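Long-range contacts in triabin (Triatoma pallidipennis, PDB 1AVG), which binds thrombin non-covalently in a 1:1 complex, inhibiting thrombin-induced platelet aggregation and fibrin formation while barely suppressing thrombin's amidolytic activity: residues C[25-30]-C[125-130]; C[18-23]-C[51-56]. One frame throughout, in Å; residues are numbered along the deposited sequence.

Contact 1 of 2, residues C[25-30]-C[125-130]. Unlike the reference sequence in segment 125-130: Phe127 (reference Leu).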
loop_
_atom_site.group_PDB
_atom_site.type_symbol
_atom_site.label_atom_id
_atom_site.label_comp_id
_atom_site.label_asym_id
_atom_site.label_seq_id
_atom_site.Cartn_x
_atom_site.Cartn_y
_atom_site.Cartn_z
ATOM N N TRP C 25 -20.663 6.892 -11.712
ATOM C CA TRP C 25 -19.616 6.109 -11.073
ATOM C C TRP C 25 -19.657 4.770 -11.779
ATOM O O TRP C 25 -20.733 4.275 -12.115
ATOM C CB TRP C 25 -19.921 5.877 -9.595
ATOM C CG TRP C 25 -19.823 7.090 -8.726
ATOM C CD1 TRP C 25 -20.857 7.868 -8.281
ATOM C CD2 TRP C 25 -18.636 7.612 -8.110
ATOM N NE1 TRP C 25 -20.389 8.830 -7.417
ATOM C CE2 TRP C 25 -19.030 8.692 -7.292
ATOM C CE3 TRP C 25 -17.281 7.265 -8.163
ATOM C CZ2 TRP C 25 -18.111 9.425 -6.529
ATOM C CZ3 TRP C 25 -16.371 7.995 -7.406
ATOM C CH2 TRP C 25 -16.792 9.059 -6.600
ATOM N N TYR C 26 -18.491 4.209 -12.046
ATOM C CA TYR C 26 -18.386 2.911 -12.694
ATOM C C TYR C 26 -17.885 1.937 -11.643
ATOM O O TYR C 26 -16.986 2.254 -10.883
ATOM C CB TYR C 26 -17.420 2.986 -13.870
ATOM C CG TYR C 26 -17.958 3.771 -15.039
ATOM C CD1 TYR C 26 -17.794 5.150 -15.111
ATOM C CD2 TYR C 26 -18.610 3.127 -16.085
ATOM C CE1 TYR C 26 -18.263 5.871 -16.206
ATOM C CE2 TYR C 26 -19.081 3.827 -17.178
ATOM C CZ TYR C 26 -18.903 5.199 -17.238
ATOM O OH TYR C 26 -19.335 5.882 -18.357
ATOM N N LEU C 27 -18.472 0.753 -11.601
ATOM C CA LEU C 27 -18.104 -0.241 -10.610
ATOM C C LEU C 27 -17.919 -1.630 -11.231
ATOM O O LEU C 27 -18.883 -2.249 -11.676
ATOM C CB LEU C 27 -19.185 -0.249 -9.523
ATOM C CG LEU C 27 -19.441 -1.432 -8.600
ATOM C CD1 LEU C 27 -18.244 -1.734 -7.733
ATOM C CD2 LEU C 27 -20.629 -1.083 -7.736
ATOM N N ALA C 28 -16.672 -2.098 -11.287
ATOM C CA ALA C 28 -16.364 -3.410 -11.850
ATOM C C ALA C 28 -16.083 -4.373 -10.721
ATOM O O ALA C 28 -15.593 -3.980 -9.661
ATOM C CB ALA C 28 -15.168 -3.329 -12.768
ATOM N N HIS C 29 -16.394 -5.643 -10.950
ATOM C CA HIS C 29 -16.172 -6.661 -9.928
ATOM C C HIS C 29 -14.874 -7.422 -10.117
ATOM O O HIS C 29 -14.597 -8.379 -9.402
ATOM C CB HIS C 29 -17.362 -7.624 -9.857
ATOM C CG HIS C 29 -18.551 -7.055 -9.151
ATOM N ND1 HIS C 29 -19.028 -7.568 -7.967
ATOM C CD2 HIS C 29 -19.352 -6.005 -9.452
ATOM C CE1 HIS C 29 -20.072 -6.865 -7.567
ATOM N NE2 HIS C 29 -20.288 -5.909 -8.453
ATOM N N GLY C 30 -14.071 -6.959 -11.064
ATOM C CA GLY C 30 -12.797 -7.590 -11.353
ATOM C C GLY C 30 -12.155 -6.878 -12.523
ATOM O O GLY C 30 -12.853 -6.209 -13.284
ATOM N N LEU C 125 -16.744 -2.868 -2.062
ATOM C CA LEU C 125 -16.610 -2.499 -3.465
ATOM C C LEU C 125 -15.926 -1.149 -3.639
ATOM O O LEU C 125 -15.884 -0.343 -2.710
ATOM C CB LEU C 125 -17.999 -2.439 -4.108
ATOM C CG LEU C 125 -18.944 -3.627 -3.921
ATOM C CD1 LEU C 125 -20.344 -3.218 -4.362
ATOM C CD2 LEU C 125 -18.458 -4.826 -4.704
ATOM N N VAL C 126 -15.409 -0.907 -4.842
ATOM C CA VAL C 126 -14.731 0.337 -5.168
ATOM C C VAL C 126 -15.390 1.014 -6.370
ATOM O O VAL C 126 -15.337 0.491 -7.486
ATOM C CB VAL C 126 -13.239 0.093 -5.484
ATOM C CG1 VAL C 126 -12.609 1.351 -6.073
ATOM C CG2 VAL C 126 -12.504 -0.321 -4.234
ATOM N N PHE C 127 -16.016 2.166 -6.135
ATOM C CA PHE C 127 -16.680 2.920 -7.194
ATOM C C PHE C 127 -15.659 3.855 -7.823
ATOM O O PHE C 127 -15.018 4.642 -7.129
ATOM C CB PHE C 127 -17.838 3.756 -6.632
ATOM C CG PHE C 127 -18.980 2.946 -6.053
ATOM C CD1 PHE C 127 -18.897 2.409 -4.771
ATOM C CD2 PHE C 127 -20.170 2.784 -6.765
ATOM C CE1 PHE C 127 -19.985 1.732 -4.207
ATOM C CE2 PHE C 127 -21.262 2.107 -6.205
ATOM C CZ PHE C 127 -21.167 1.586 -4.930
ATOM N N GLU C 128 -15.497 3.768 -9.132
ATOM C CA GLU C 128 -14.554 4.618 -9.837
ATOM C C GLU C 128 -15.254 5.786 -10.499
ATOM O O GLU C 128 -16.378 5.654 -10.969
ATOM C CB GLU C 128 -13.820 3.818 -10.900
ATOM C CG GLU C 128 -12.843 2.847 -10.321
ATOM C CD GLU C 128 -12.044 2.153 -11.381
ATOM O OE1 GLU C 128 -11.277 2.836 -12.099
ATOM O OE2 GLU C 128 -12.188 0.918 -11.496
ATOM N N ARG C 129 -14.596 6.933 -10.522
ATOM C CA ARG C 129 -15.168 8.107 -11.149
ATOM C C ARG C 129 -14.750 8.112 -12.617
ATOM O O ARG C 129 -15.438 8.676 -13.464
ATOM C CB ARG C 129 -14.684 9.366 -10.428
ATOM C CG ARG C 129 -15.608 10.562 -10.537
ATOM C CD ARG C 129 -17.024 10.206 -10.135
ATOM N NE ARG C 129 -17.613 11.161 -9.197
ATOM C CZ ARG C 129 -18.911 11.457 -9.134
ATOM N NH1 ARG C 129 -19.779 10.888 -9.958
ATOM N NH2 ARG C 129 -19.354 12.287 -8.202
ATOM N N THR C 130 -13.640 7.440 -12.916
ATOM C CA THR C 130 -13.122 7.354 -14.281
ATOM C C THR C 130 -13.397 5.984 -14.917
ATOM O O THR C 130 -13.187 4.939 -14.287
ATOM C CB THR C 130 -11.596 7.705 -14.314
ATOM O OG1 THR C 130 -11.397 8.912 -15.064
ATOM C CG2 THR C 130 -10.746 6.572 -14.916
HETATM O O HOH W 1 -14.190 -0.861 -9.664
#
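Strands 25-28 and 125-128 run antiparallel at 142° and share a single hydrogen-bonded pair, Tyr26 with Glu128, with Tyr26 N to Glu128 O and Glu128 N to Tyr26 O both 2.8 Å. This short seam joins the first and last strands of the lipocalin-like calycin barrel. Water 1 takes the N-H of Ala28 and lies 2.8 Å from Val126 O. Glu128 OE2 also borders this water and, outside the seam, forms a salt bridge with a basic side chain of another protein's chain. On the interior side, Leu27, its CG anti to the backbone N, puts CD2 over one face of the Phe127 ring, 4.1 Å from its centroid; its CD1 meets Leu125 CB at 3.7 Å. At the seam's end lies the Trp-Arg pair familiar from lipocalins. Arg129, bent at chi2 and chi3, lays its guanidinium flat on the Trp25 indole, planes 11° apart. Trp25 NE1 hydrogen-bonds to Phe20 O, Arg129 NH1 to Asn22 O and Thr24 O, Arg129 NE to Tyr103 O, so backbone carbonyls hold both flat groups. Arg129 CZ stands 3.7 Å from the centroid of the Trp25 five-membered ring in a cation-pi contact, and Arg129 CD sits 3.4 Å from that of the six-membered ring.

Contact 2 of 2, residues C[18-23]-C[51-56]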
loop_
_atom_site.group_PDB
_atom_site.type_symbol
_atom_site.label_atom_id
_atom_site.label_comp_id
_atom_site.label_asym_id
_atom_site.label_seq_id
_atom_site.Cartn_x
_atom_site.Cartn_y
_atom_site.Cartn_z
ATOM N N GLU C 18 -24.356 14.546 -1.127
ATOM C CA GLU C 18 -24.649 15.152 -2.418
ATOM C C GLU C 18 -23.456 15.320 -3.355
ATOM O O GLU C 18 -23.635 15.619 -4.535
ATOM C CB GLU C 18 -25.419 16.461 -2.260
ATOM C CG GLU C 18 -26.371 16.743 -3.437
ATOM C CD GLU C 18 -27.293 15.561 -3.777
ATOM O OE1 GLU C 18 -27.831 14.910 -2.851
ATOM O OE2 GLU C 18 -27.481 15.284 -4.983
ATOM N N GLU C 19 -22.242 15.172 -2.837
ATOM C CA GLU C 19 -21.066 15.269 -3.694
ATOM C C GLU C 19 -20.917 13.899 -4.336
ATOM O O GLU C 19 -20.387 13.765 -5.440
ATOM C CB GLU C 19 -19.807 15.620 -2.896
ATOM C CG GLU C 19 -19.599 17.113 -2.672
ATOM C CD GLU C 19 -18.209 17.440 -2.140
ATOM O OE1 GLU C 19 -17.929 17.149 -0.957
ATOM O OE2 GLU C 19 -17.394 17.993 -2.909
ATOM N N PHE C 20 -21.394 12.880 -3.630
ATOM C CA PHE C 20 -21.329 11.535 -4.152
ATOM C C PHE C 20 -22.496 11.245 -5.076
ATOM O O PHE C 20 -22.292 10.804 -6.202
ATOM C CB PHE C 20 -21.306 10.492 -3.044
ATOM C CG PHE C 20 -21.227 9.089 -3.569
ATOM C CD1 PHE C 20 -22.376 8.427 -4.006
ATOM C CD2 PHE C 20 -19.997 8.460 -3.711
ATOM C CE1 PHE C 20 -22.299 7.166 -4.580
ATOM C CE2 PHE C 20 -19.911 7.195 -4.285
ATOM C CZ PHE C 20 -21.068 6.550 -4.721
ATOM N N PHE C 21 -23.717 11.406 -4.575
ATOM C CA PHE C 21 -24.900 11.145 -5.388
ATOM C C PHE C 21 -25.129 12.256 -6.391
ATOM O O PHE C 21 -26.093 13.025 -6.314
ATOM C CB PHE C 21 -26.129 10.907 -4.521
ATOM C CG PHE C 21 -26.017 9.692 -3.679
ATOM C CD1 PHE C 21 -26.025 8.431 -4.263
ATOM C CD2 PHE C 21 -25.855 9.796 -2.305
ATOM C CE1 PHE C 21 -25.869 7.287 -3.487
ATOM C CE2 PHE C 21 -25.698 8.660 -1.519
ATOM C CZ PHE C 21 -25.704 7.403 -2.109
ATOM N N ASN C 22 -24.220 12.300 -7.352
ATOM C CA ASN C 22 -24.231 13.277 -8.415
ATOM C C ASN C 22 -23.266 12.729 -9.449
ATOM O O ASN C 22 -22.158 12.320 -9.110
ATOM C CB ASN C 22 -23.733 14.624 -7.887
ATOM C CG ASN C 22 -23.632 15.679 -8.972
ATOM O OD1 ASN C 22 -24.498 15.777 -9.848
ATOM N ND2 ASN C 22 -22.576 16.483 -8.914
ATOM N N GLY C 23 -23.715 12.638 -10.694
ATOM C CA GLY C 23 -22.849 12.137 -11.747
ATOM C C GLY C 23 -22.893 10.643 -12.015
ATOM O O GLY C 23 -23.888 9.965 -11.740
ATOM N N THR C 51 -27.855 9.914 -9.830
ATOM C CA THR C 51 -26.541 9.314 -10.018
ATOM C C THR C 51 -26.655 8.028 -10.809
ATOM O O THR C 51 -27.535 7.210 -10.547
ATOM C CB THR C 51 -25.911 8.972 -8.680
ATOM O OG1 THR C 51 -26.198 10.018 -7.745
ATOM C CG2 THR C 51 -24.406 8.827 -8.830
ATOM N N GLN C 52 -25.768 7.845 -11.776
ATOM C CA GLN C 52 -25.783 6.638 -12.585
ATOM C C GLN C 52 -24.611 5.760 -12.182
ATOM O O GLN C 52 -23.451 6.162 -12.309
ATOM C CB GLN C 52 -25.674 6.975 -14.069
ATOM C CG GLN C 52 -26.686 7.988 -14.559
ATOM C CD GLN C 52 -26.463 8.352 -16.009
ATOM O OE1 GLN C 52 -25.340 8.637 -16.429
ATOM N NE2 GLN C 52 -27.532 8.331 -16.789
ATOM N N ILE C 53 -24.917 4.596 -11.621
ATOM C CA ILE C 53 -23.889 3.655 -11.216
ATOM C C ILE C 53 -23.923 2.579 -12.291
ATOM O O ILE C 53 -24.965 1.974 -12.533
ATOM C CB ILE C 53 -24.203 2.986 -9.855
ATOM C CG1 ILE C 53 -24.513 4.033 -8.773
ATOM C CG2 ILE C 53 -23.045 2.090 -9.438
ATOM C CD1 ILE C 53 -23.327 4.538 -7.994
ATOM N N VAL C 54 -22.823 2.420 -13.008
ATOM C CA VAL C 54 -22.733 1.402 -14.037
ATOM C C VAL C 54 -21.962 0.263 -13.384
ATOM O O VAL C 54 -20.787 0.420 -13.070
ATOM C CB VAL C 54 -21.983 1.929 -15.276
ATOM C CG1 VAL C 54 -21.760 0.821 -16.276
ATOM C CG2 VAL C 54 -22.773 3.047 -15.922
ATOM N N GLU C 55 -22.647 -0.844 -13.108
ATOM C CA GLU C 55 -22.025 -1.998 -12.472
ATOM C C GLU C 55 -21.661 -3.063 -13.496
ATOM O O GLU C 55 -22.485 -3.439 -14.322
ATOM C CB GLU C 55 -22.952 -2.578 -11.407
ATOM C CG GLU C 55 -22.322 -3.700 -10.600
ATOM C CD GLU C 55 -23.025 -3.945 -9.285
ATOM O OE1 GLU C 55 -23.867 -3.121 -8.886
ATOM O OE2 GLU C 55 -22.732 -4.966 -8.635
ATOM N N ILE C 56 -20.445 -3.589 -13.400
ATOM C CA ILE C 56 -19.947 -4.591 -14.338
ATOM C C ILE C 56 -19.444 -5.853 -13.646
ATOM O O ILE C 56 -18.852 -5.781 -12.563
ATOM C CB ILE C 56 -18.767 -4.019 -15.132
ATOM C CG1 ILE C 56 -19.151 -2.682 -15.762
ATOM C CG2 ILE C 56 -18.337 -4.987 -16.202
ATOM C CD1 ILE C 56 -18.060 -1.634 -15.695
#
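Phe20 turns its edge to one face of the Phe21 ring, with Phe20 CD1 3.6 Å above the plane of Phe21 and over its centre; Thr51 OG1 lies in plane at the Phe21 edge, 3.8 Å from Phe21 CD1. The Phe20 ring in turn stacks with Trp25 and meets Phe98 edge-to-face, and its CE1 approaches Ile53 CD1 at 4.4 Å. The chain leaves helix 17-20 through an inverse gamma turn centred on Phe21, with a weak hydrogen bond from Asn22 N to Phe20 O. After Asn22 comes Gly23, the glycine of the lipocalin Gly-x-Trp signature, with Trp25 at its third place. Its positive phi, 91°, belongs to a backbone shape in which a CB would jam against the preceding carbonyl O. Gly23 O accepts the N-H of Gln52 at 2.8 Å, nearly along the C=O axis and with 163° at the hydrogen, which fastens the turn to the start of strand 51-56. Thr51, with CG2 anti to its backbone N, brings that methyl beside Gly23 O, while its OG1 hydrogen-bonds to Gly49 O. Gln52 extends past CG to hydrogen-bond through OE1 with Thr24 OG1.

From the N terminus, helix 17-20 and its turn come first, and contact 2 closes a loop from there, by way of strands 24-28 and 37-43, to strand 51-56. Directly after the turn, strand 24-28 starts contact 1, whose loop runs through six further strands to the last one, 122-128. The segments alternate along the chain, so the two loops cross. Strand 51-56 lies parallel beside strand 24-28, which has a parallel neighbour on one side and the antiparallel last strand on the other. The contacts touch: Leu27 O and Ile56 N lie 2.7 Å apart, a probable hydrogen bond, and Phe127 CE2 packs on Ile53 CD1 at 3.7 Å, tying strand 51-56 to strands 24-28 and 122-128.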